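Local coordinates for protein aldehyde dehydrogenase (Listeria monocytogenes, PDB 3K9D) that probably acts as an oxidoreductase on aldehyde or oxo groups, with NAD or NADP as the electron acceptor, at residues M31-Q34 with Q35-T38; E160-K164 with A165-K169; Y82-I85 with K86-T90. All blocks are in the same frame, centred on the assembly; numbering follows the deposited sequence.

Contact 1. Residues M31-Q34 with Q35-T38; sequences MSQQ and QIDT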
# COMPACT_ATOMS: atom_id res chain seq x y z
N MET A 31 10.72 -7.81 -21.42
CA MET A 31 11.63 -8.93 -21.16
C MET A 31 10.96 -10.08 -20.41
O MET A 31 10.08 -9.85 -19.58
CB MET A 31 12.86 -8.47 -20.36
CG MET A 31 13.63 -7.31 -20.95
SD MET A 31 15.17 -7.00 -20.02
CE MET A 31 15.93 -5.89 -21.17
N SER A 32 11.42 -11.30 -20.67
CA SER A 32 10.91 -12.48 -19.98
C SER A 32 11.48 -12.58 -18.56
O SER A 32 12.34 -11.78 -18.18
CB SER A 32 11.22 -13.75 -20.77
OG SER A 32 12.51 -14.23 -20.47
N GLN A 33 11.00 -13.56 -17.78
CA GLN A 33 11.51 -13.79 -16.42
C GLN A 33 12.99 -14.17 -16.46
O GLN A 33 13.77 -13.71 -15.62
CB GLN A 33 10.72 -14.89 -15.70
CG GLN A 33 11.14 -15.12 -14.23
CD GLN A 33 10.63 -14.04 -13.29
OE1 GLN A 33 9.42 -13.92 -13.08
NE2 GLN A 33 11.54 -13.25 -12.73
N GLN A 34 13.35 -14.99 -17.44
CA GLN A 34 14.73 -15.40 -17.69
C GLN A 34 15.67 -14.22 -17.94
O GLN A 34 16.68 -14.08 -17.25
CB GLN A 34 14.78 -16.40 -18.85
CG GLN A 34 14.24 -17.81 -18.51
CD GLN A 34 12.70 -17.96 -18.61
OE1 GLN A 34 11.96 -16.97 -18.77
NE2 GLN A 34 12.23 -19.20 -18.51
N GLN A 35 15.31 -13.35 -18.89
CA GLN A 35 16.06 -12.11 -19.16
C GLN A 35 16.20 -11.17 -17.96
O GLN A 35 17.31 -10.68 -17.68
CB GLN A 35 15.46 -11.38 -20.36
CG GLN A 35 15.85 -11.96 -21.72
CD GLN A 35 14.95 -11.49 -22.85
OE1 GLN A 35 15.38 -11.34 -23.99
NE2 GLN A 35 13.70 -11.25 -22.53
N ILE A 36 15.11 -10.93 -17.23
CA ILE A 36 15.16 -10.18 -15.95
C ILE A 36 16.13 -10.77 -14.92
O ILE A 36 16.96 -10.04 -14.34
CB ILE A 36 13.71 -10.01 -15.32
CG1 ILE A 36 12.84 -9.07 -16.17
CG2 ILE A 36 13.76 -9.67 -13.80
CD1 ILE A 36 13.12 -7.57 -16.07
N ASP A 37 16.03 -12.09 -14.70
CA ASP A 37 16.80 -12.79 -13.67
C ASP A 37 18.29 -12.80 -13.96
O ASP A 37 19.10 -12.79 -13.03
CB ASP A 37 16.29 -14.22 -13.45
CG ASP A 37 14.92 -14.25 -12.78
OD1 ASP A 37 14.51 -13.22 -12.22
OD2 ASP A 37 14.26 -15.32 -12.82
N THR A 38 18.63 -12.83 -15.25
CA THR A 38 20.00 -12.65 -15.73
C THR A 38 20.60 -11.31 -15.30
O THR A 38 21.74 -11.26 -14.86
CB THR A 38 20.06 -12.81 -17.28
OG1 THR A 38 19.80 -14.18 -17.62
CG2 THR A 38 21.42 -12.42 -17.85
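Gln-33 reaches along the first turn of helix 33-49 to Asp-37, four residues on. Its CB starts out away from residues 35-38, and the bend at chi2 (76°), after a CG set anti to the backbone N, brings the amide round toward the Asp-37 carboxylate. On the way CG passes Asp-37 OD2 at 3.4 Å, and CD lies a little farther from the same oxygen. At the tip NE2 donates to Asp-37 OD1 over 3.0 Å. The carboxylate oxygen lies close to the amide plane, but the donor approaches its syn side 34° out of the carboxylate plane; the two flat groups are 29° apart. The other tip atom, OE1, accepts from Thr-90 N, and Asp-37 OD1 also forms a salt bridge with Lys-134, so both ends of the pair are gripped by residues beyond this turn.

Ser-32 occupies the N-cap: its OG accepts a weak bond from Gln-35 N at 3.3 Å, while its carbonyl O receives Ile-36 N at 3.0 Å and opens the regular series of helical bonds. Gln-34 O has two donors from one residue, Thr-38 N and Thr-38 OG1, each 3.1 Å away, the hydroxyl arriving from above the carbonyl plane. On the apolar side, Met-31 CB touches Ile-36 CG1 at 4.2 Å before the rest of the methionine leads away.

The turn lies at the surface, where the chain enters helix 33-49 soon after helix 6-28. Met-31 packs on Pro-168 in the loop before strand 172-174, Ile-36 packs on Ile-91 just ahead of strand 92-97, and Lys-134 comes from the end of helix 121-134.

Contact 2. Residues E160-K164 with A165-K169; sequences EAAEK and AGCPK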
# COMPACT_ATOMS: atom_id res chain seq x y z
N GLU A 160 26.48 -0.77 -14.61
CA GLU A 160 27.30 -1.28 -15.68
C GLU A 160 27.19 -2.80 -15.85
O GLU A 160 27.16 -3.28 -16.97
CB GLU A 160 28.76 -0.85 -15.49
CG GLU A 160 29.01 0.62 -15.81
CD GLU A 160 30.40 1.10 -15.39
OE1 GLU A 160 30.59 2.34 -15.34
OE2 GLU A 160 31.29 0.25 -15.13
N ALA A 161 27.11 -3.54 -14.74
CA ALA A 161 27.00 -5.00 -14.80
C ALA A 161 25.61 -5.40 -15.27
O ALA A 161 25.46 -6.35 -16.05
CB ALA A 161 27.27 -5.62 -13.47
N ALA A 162 24.59 -4.67 -14.81
CA ALA A 162 23.22 -4.83 -15.30
C ALA A 162 23.16 -4.61 -16.81
O ALA A 162 22.64 -5.45 -17.53
CB ALA A 162 22.29 -3.87 -14.59
N GLU A 163 23.71 -3.49 -17.28
CA GLU A 163 23.71 -3.15 -18.70
C GLU A 163 24.46 -4.15 -19.58
O GLU A 163 24.03 -4.43 -20.70
CB GLU A 163 24.22 -1.73 -18.93
CG GLU A 163 23.22 -0.66 -18.47
CD GLU A 163 23.87 0.69 -18.19
OE1 GLU A 163 24.94 0.97 -18.76
OE2 GLU A 163 23.31 1.47 -17.40
N LYS A 164 25.55 -4.69 -19.05
CA LYS A 164 26.33 -5.75 -19.69
C LYS A 164 25.52 -7.05 -19.79
O LYS A 164 25.67 -7.83 -20.74
CB LYS A 164 27.66 -5.96 -18.94
CG LYS A 164 28.62 -6.94 -19.58
CD LYS A 164 30.02 -6.84 -19.00
CE LYS A 164 30.99 -7.71 -19.81
NZ LYS A 164 32.43 -7.46 -19.47
N ALA A 165 24.65 -7.27 -18.81
CA ALA A 165 23.73 -8.40 -18.77
C ALA A 165 22.45 -8.21 -19.63
O ALA A 165 21.63 -9.13 -19.72
CB ALA A 165 23.33 -8.69 -17.33
N GLY A 166 22.28 -7.03 -20.22
CA GLY A 166 21.13 -6.76 -21.10
C GLY A 166 20.20 -5.62 -20.71
O GLY A 166 19.34 -5.22 -21.50
N CYS A 167 20.35 -5.11 -19.49
CA CYS A 167 19.51 -4.04 -18.98
C CYS A 167 19.63 -2.73 -19.78
O CYS A 167 20.74 -2.32 -20.14
CB CYS A 167 19.83 -3.79 -17.51
SG CYS A 167 18.73 -2.68 -16.65
N PRO A 168 18.49 -2.08 -20.07
CA PRO A 168 18.49 -0.77 -20.73
C PRO A 168 19.19 0.28 -19.88
O PRO A 168 19.05 0.28 -18.66
CB PRO A 168 17.00 -0.42 -20.81
CG PRO A 168 16.29 -1.70 -20.64
CD PRO A 168 17.12 -2.55 -19.79
N LYS A 169 19.95 1.16 -20.54
CA LYS A 169 20.56 2.34 -19.92
C LYS A 169 19.48 3.22 -19.30
O LYS A 169 18.39 3.36 -19.85
CB LYS A 169 21.26 3.17 -20.99
CG LYS A 169 22.70 3.53 -20.72
CD LYS A 169 23.63 2.53 -21.39
CE LYS A 169 23.91 2.88 -22.85
NZ LYS A 169 25.01 3.88 -22.98
O HOH W 1 22.04 -3.36 -22.30
O HOH W 2 20.69 0.89 -16.10
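Ala-162 and Cys-167 meet where helix 148-164 stops, their CB atoms 3.8 Å apart, and this is the close-packed half of the contact. Ala-162 O accepts from Cys-167 N at 3.0 Å, the donor standing above the carbonyl plane, and Gly-166 N donates to Glu-163 O at 3.2 Å. These two bonds back into the last turn, with the positive phi of Gly-166 (121°), make a Schellman motif; that phi is a backbone shape that glycine takes without strain. Ala-165 N still makes the ordinary helical bond to Ala-161 O, and the returning chain lays Cys-167 O against Glu-163 CA, a CA-H...O contact of 3.4 Å.

The other half is looser and partly mediated by water. One water donates to both Glu-163 O and Cys-167 O, bridging helix end and loop; a second links Glu-163 OE2 to Pro-168 O. The Glu-163 carboxylate meets the aliphatic chain of Lys-169, Glu-163 OE1 lying 3.3 Å from Lys-169 CD, with the two side chains at about a right angle. Because the lysine chain is bent at chi2, chi3 and chi4, Lys-169 NZ ends 5.1 Å from Glu-163 OE1: the opposite charges may attract, but they do not touch.

The helix follows strand 138-143, and the loop leads to strand 172-174, its parallel neighbour, so the turn belongs to a beta-alpha-beta crossover, consistent with the Rossmann-like cofactor domain of aldehyde dehydrogenases. Ala-161, Ala-162 and Ala-165 pack on helix 33-49, against Ala-46, Ile-39, Ile-43 and Ala-42, while Pro-168 rests on helix 6-28.

Contact 3. Residues Y82-I85 with K86-T90; sequences YNYI and KDMKT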
# COMPACT_ATOMS: atom_id res chain seq x y z
N TYR A 82 19.61 -11.83 -3.08
CA TYR A 82 19.63 -12.62 -4.30
C TYR A 82 19.15 -14.06 -4.11
O TYR A 82 18.32 -14.53 -4.88
CB TYR A 82 21.02 -12.60 -4.97
CG TYR A 82 21.05 -13.44 -6.22
CD1 TYR A 82 20.34 -13.04 -7.35
CD2 TYR A 82 21.72 -14.66 -6.25
CE1 TYR A 82 20.32 -13.82 -8.49
CE2 TYR A 82 21.70 -15.45 -7.40
CZ TYR A 82 21.00 -15.02 -8.52
OH TYR A 82 20.95 -15.77 -9.67
N ASN A 83 19.65 -14.75 -3.09
CA ASN A 83 19.22 -16.13 -2.84
C ASN A 83 17.74 -16.27 -2.47
O ASN A 83 17.13 -17.29 -2.77
CB ASN A 83 20.11 -16.81 -1.78
CG ASN A 83 21.32 -17.50 -2.39
OD1 ASN A 83 21.41 -17.71 -3.61
ND2 ASN A 83 22.27 -17.86 -1.54
N TYR A 84 17.17 -15.24 -1.84
CA TYR A 84 15.72 -15.20 -1.58
C TYR A 84 14.90 -14.94 -2.86
O TYR A 84 13.81 -15.50 -3.03
CB TYR A 84 15.39 -14.19 -0.47
CG TYR A 84 13.93 -13.75 -0.45
CD1 TYR A 84 12.93 -14.59 0.04
CD2 TYR A 84 13.56 -12.49 -0.92
CE1 TYR A 84 11.59 -14.19 0.05
CE2 TYR A 84 12.23 -12.08 -0.93
CZ TYR A 84 11.25 -12.93 -0.44
OH TYR A 84 9.93 -12.51 -0.45
N ILE A 85 15.42 -14.09 -3.75
CA ILE A 85 14.65 -13.65 -4.93
C ILE A 85 14.86 -14.44 -6.23
O ILE A 85 13.99 -14.41 -7.10
CB ILE A 85 14.78 -12.10 -5.22
CG1 ILE A 85 16.14 -11.73 -5.85
CG2 ILE A 85 14.50 -11.28 -3.99
CD1 ILE A 85 16.30 -10.24 -6.16
N LYS A 86 15.98 -15.15 -6.36
CA LYS A 86 16.35 -15.78 -7.64
C LYS A 86 15.30 -16.71 -8.30
O LYS A 86 15.18 -16.73 -9.53
CB LYS A 86 17.72 -16.49 -7.53
CG LYS A 86 17.77 -17.76 -6.68
CD LYS A 86 19.14 -18.45 -6.86
CE LYS A 86 19.09 -19.94 -6.50
NZ LYS A 86 18.81 -20.19 -5.05
N ASP A 87 14.54 -17.46 -7.51
CA ASP A 87 13.59 -18.43 -8.06
C ASP A 87 12.12 -17.99 -7.97
O ASP A 87 11.21 -18.73 -8.37
CB ASP A 87 13.79 -19.81 -7.42
CG ASP A 87 15.13 -20.44 -7.79
OD1 ASP A 87 15.58 -20.25 -8.94
OD2 ASP A 87 15.71 -21.14 -6.94
N MET A 88 11.90 -16.78 -7.47
CA MET A 88 10.56 -16.19 -7.34
C MET A 88 9.97 -15.81 -8.71
O MET A 88 10.70 -15.34 -9.59
CB MET A 88 10.60 -14.96 -6.43
CG MET A 88 10.76 -15.25 -4.92
SD MET A 88 10.94 -13.74 -3.93
CE MET A 88 9.40 -12.88 -4.30
N LYS A 89 8.67 -16.02 -8.88
CA LYS A 89 7.97 -15.67 -10.12
C LYS A 89 7.44 -14.24 -9.98
O LYS A 89 6.64 -13.96 -9.09
CB LYS A 89 6.80 -16.62 -10.42
CG LYS A 89 6.80 -17.94 -9.68
CD LYS A 89 7.30 -19.10 -10.51
CE LYS A 89 7.32 -20.37 -9.66
NZ LYS A 89 7.61 -21.59 -10.46
N THR A 90 7.93 -13.34 -10.84
CA THR A 90 7.66 -11.90 -10.68
C THR A 90 7.29 -11.18 -11.98
O THR A 90 6.96 -9.99 -11.97
CB THR A 90 8.89 -11.16 -10.05
OG1 THR A 90 10.02 -11.26 -10.92
CG2 THR A 90 9.24 -11.72 -8.68
O HOH W 3 14.18 -17.88 -4.75
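Lys-86 CB lies over one face of the Tyr-82 ring in a CH-pi contact, 4.0 Å from the centroid and displaced toward the rim, and Met-88 SD sits over a face of the Tyr-84 ring, 3.9 Å from its centroid and 24° off the normal. The second is a Met-aromatic contact in which Tyr-84 CZ is the ring atom nearest to SD, at 3.6 Å. The bend at chi3 (60°) turns the Met-88 methyl toward the hydroxyl end of the ring, CE lying beside Tyr-84 OH. Ile-85 CG2 also touches SD, more loosely, and Tyr-82 and Ile-85 pack on Val-40 of helix 33-49.

The backbone bonds close helix 67-85. Lys-86 N donates to Tyr-82 O at 2.8 Å, and Met-88 N to Ile-85 O at 3.2 Å from above the carbonyl plane. The latter spans a type I beta turn, Ile-85 to Met-88, which takes the chain out of the helix toward strand 92-97. Lys-134 NZ, from the end of helix 121-134, donates to Ile-85 O and Met-88 O.

Among the solvent-mediated and charged interactions, one water donates to Tyr-84 O and accepts from Asp-87 N, bridging a carbonyl of the last turn to the exit chain. The salt bridge from Lys-86 NZ to Asp-87 OD2 is long, at 3.8 Å.

How the contacts relate
Contact 1 starts a helix; contacts 2 and 3 end one each, and helix 33-49 adjoins both ends. Contact 2 is partly buried, its small alanines lying close against that helix, whereas contacts 1 and 3 are at the surface. All three share helical or turn backbone bonds; contact 1 adds an amide-carboxylate pair and a serine cap, contact 2 water bridges, contact 3 a CH-pi and a Met-aromatic contact besides its water. Contact 1 touches both others, toward 165-169 by van der Waals packing, with the Met-31 methyl against the carbonyl O of Gly-166, and toward 86-90 by polar groups. Lys-134 serves contacts 1 and 3. Contacts 2 and 3 do not meet, their nearest atoms being about 11 Å apart.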